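Local coordinates for protein transcription termination factor NusA (Planctomyces limnophilus, PDB 4MTN) that probably takes part in both transcription termination and antitermination, binding the core RNA polymerase and nascent RNA, at residues A[29-34]-A[52-57]. Residues are numbered along the deposited sequence; the frame is centred on the assembly and turned at random.
Sequences GVEQAI and IDRTSG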
loop_
_atom_site.group_PDB
_atom_site.type_symbol
_atom_site.label_atom_id
_atom_site.label_comp_id
_atom_site.label_asym_id
_atom_site.label_seq_id
_atom_site.Cartn_x
_atom_site.Cartn_y
_atom_site.Cartn_z
ATOM N N GLY A 29 28.380 1.599 -19.086
ATOM C CA GLY A 29 28.387 3.050 -19.113
ATOM C C GLY A 29 29.273 3.599 -20.214
ATOM O O GLY A 29 28.880 4.509 -20.944
ATOM N N VAL A 30 30.474 3.041 -20.333
ATOM C CA VAL A 30 31.420 3.459 -21.362
ATOM C C VAL A 30 30.873 3.157 -22.755
ATOM O O VAL A 30 31.045 3.948 -23.683
ATOM C CB VAL A 30 32.791 2.770 -21.181
ATOM C CG1 VAL A 30 33.743 3.157 -22.303
ATOM C CG2 VAL A 30 33.389 3.130 -19.830
ATOM N N GLU A 31 30.205 2.016 -22.890
ATOM C CA GLU A 31 29.575 1.640 -24.152
ATOM C C GLU A 31 28.541 2.677 -24.574
ATOM O O GLU A 31 28.510 3.099 -25.729
ATOM C CB GLU A 31 28.919 0.260 -24.042
ATOM C CG GLU A 31 29.897 -0.902 -24.065
ATOM C CD GLU A 31 29.207 -2.247 -23.936
ATOM O OE1 GLU A 31 27.981 -2.268 -23.699
ATOM O OE2 GLU A 31 29.890 -3.284 -24.074
ATOM N N GLN A 32 27.704 3.090 -23.629
ATOM C CA GLN A 32 26.668 4.078 -23.903
ATOM C C GLN A 32 27.268 5.441 -24.233
ATOM O O GLN A 32 26.660 6.241 -24.944
ATOM C CB GLN A 32 25.711 4.195 -22.714
ATOM C CG GLN A 32 24.870 2.952 -22.476
ATOM C CD GLN A 32 24.011 2.590 -23.670
ATOM O OE1 GLN A 32 23.488 3.462 -24.362
ATOM N NE2 GLN A 32 23.866 1.294 -23.923
ATOM N N ALA A 33 28.465 5.701 -23.713
ATOM C CA ALA A 33 29.173 6.941 -24.010
ATOM C C ALA A 33 29.725 6.909 -25.432
ATOM O O ALA A 33 29.660 7.904 -26.156
ATOM C CB ALA A 33 30.292 7.173 -23.006
ATOM N N ILE A 34 30.268 5.760 -25.823
ATOM C CA ILE A 34 30.756 5.559 -27.181
ATOM C C ILE A 34 29.590 5.585 -28.164
ATOM O O ILE A 34 29.686 6.162 -29.248
ATOM C CB ILE A 34 31.520 4.225 -27.317
ATOM C CG1 ILE A 34 32.791 4.251 -26.464
ATOM C CG2 ILE A 34 31.867 3.940 -28.772
ATOM C CD1 ILE A 34 33.586 2.966 -26.520
ATOM N N ILE A 52 32.075 -3.687 -25.998
ATOM C CA ILE A 52 33.460 -3.688 -25.550
ATOM C C ILE A 52 33.826 -5.053 -24.990
ATOM O O ILE A 52 33.189 -5.535 -24.055
ATOM C CB ILE A 52 33.712 -2.614 -24.479
ATOM C CG1 ILE A 52 33.382 -1.225 -25.028
ATOM C CG2 ILE A 52 35.155 -2.672 -23.999
ATOM C CD1 ILE A 52 33.517 -0.122 -24.006
ATOM N N ASP A 53 34.842 -5.677 -25.576
ATOM C CA ASP A 53 35.335 -6.957 -25.084
ATOM C C ASP A 53 35.839 -6.778 -23.658
ATOM O O ASP A 53 36.645 -5.892 -23.385
ATOM C CB ASP A 53 36.442 -7.499 -25.992
ATOM C CG ASP A 53 36.699 -8.982 -25.785
ATOM O OD1 ASP A 53 36.507 -9.479 -24.655
ATOM O OD2 ASP A 53 37.099 -9.655 -26.758
ATOM N N ARG A 54 35.353 -7.615 -22.749
ATOM C CA ARG A 54 35.662 -7.463 -21.332
ATOM C C ARG A 54 37.134 -7.731 -21.026
ATOM O O ARG A 54 37.753 -7.005 -20.249
ATOM C CB ARG A 54 34.774 -8.388 -20.497
ATOM C CG ARG A 54 33.292 -8.044 -20.565
ATOM C CD ARG A 54 33.044 -6.604 -20.138
ATOM N NE ARG A 54 31.625 -6.255 -20.153
ATOM C CZ ARG A 54 31.019 -5.630 -21.157
ATOM N NH1 ARG A 54 31.705 -5.283 -22.237
ATOM N NH2 ARG A 54 29.725 -5.350 -21.082
ATOM N N THR A 55 37.691 -8.774 -21.633
ATOM C CA THR A 55 39.083 -9.136 -21.390
ATOM C C THR A 55 40.074 -8.159 -22.027
ATOM O O THR A 55 40.938 -7.610 -21.344
ATOM C CB THR A 55 39.388 -10.554 -21.907
ATOM O OG1 THR A 55 39.087 -10.628 -23.307
ATOM C CG2 THR A 55 38.557 -11.583 -21.159
ATOM N N SER A 56 39.945 -7.948 -23.334
ATOM C CA SER A 56 40.889 -7.108 -24.070
ATOM C C SER A 56 40.598 -5.614 -23.934
ATOM O O SER A 56 41.515 -4.811 -23.765
ATOM C CB SER A 56 40.903 -7.502 -25.548
ATOM O OG SER A 56 39.598 -7.479 -26.096
ATOM N N GLY A 57 39.325 -5.242 -24.016
ATOM C CA GLY A 57 38.933 -3.852 -23.871
ATOM C C GLY A 57 38.707 -3.125 -25.183
ATOM O O GLY A 57 38.403 -1.933 -25.191
#
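I52, at the end of strand 48-52, lies against helix 23-42 with its side chain turned into the buried interior of the NusA N-terminal domain. Its CG1 stands anti to the carbonyl carbon (chi1 -59°) and the chain runs on extended, which carries CD1 to the helix surface. There I52 CD1 meets V30 CG1 at 3.7 Å, the two side chains crossing at about a right angle, and reaches I34 CD1 at 4.0 Å more obliquely. V8 of helix 7-18 touches both V30 and I52, and M89 of helix 87-105 packs on V30.

E31 borders this apolar cluster and leads to the partly exposed side. Its extended chain slides past I52 in the opposite direction, with E31 CG 3.6 Å from I52 CG1. The carboxylate thereby arrives at the strand end, where I52 N gives E31 OE2 a nearly straight bond (2.9 Å, 163°) from above the carboxylate plane. R54, its chain bent at chi2 (-57°), swings its guanidinium back toward the helix. Its stronger partner is E24 of the same helix, in a salt bridge to NH2. R54 NH1, less certainly placed, forms a longer salt bridge of 3.3 Å to E31 OE2, which lies at the guanidinium edge, in its plane. The I52 N-H bond thus ties the strand end to the helix, and the nearby arginine would further stabilise the ionised glutamate.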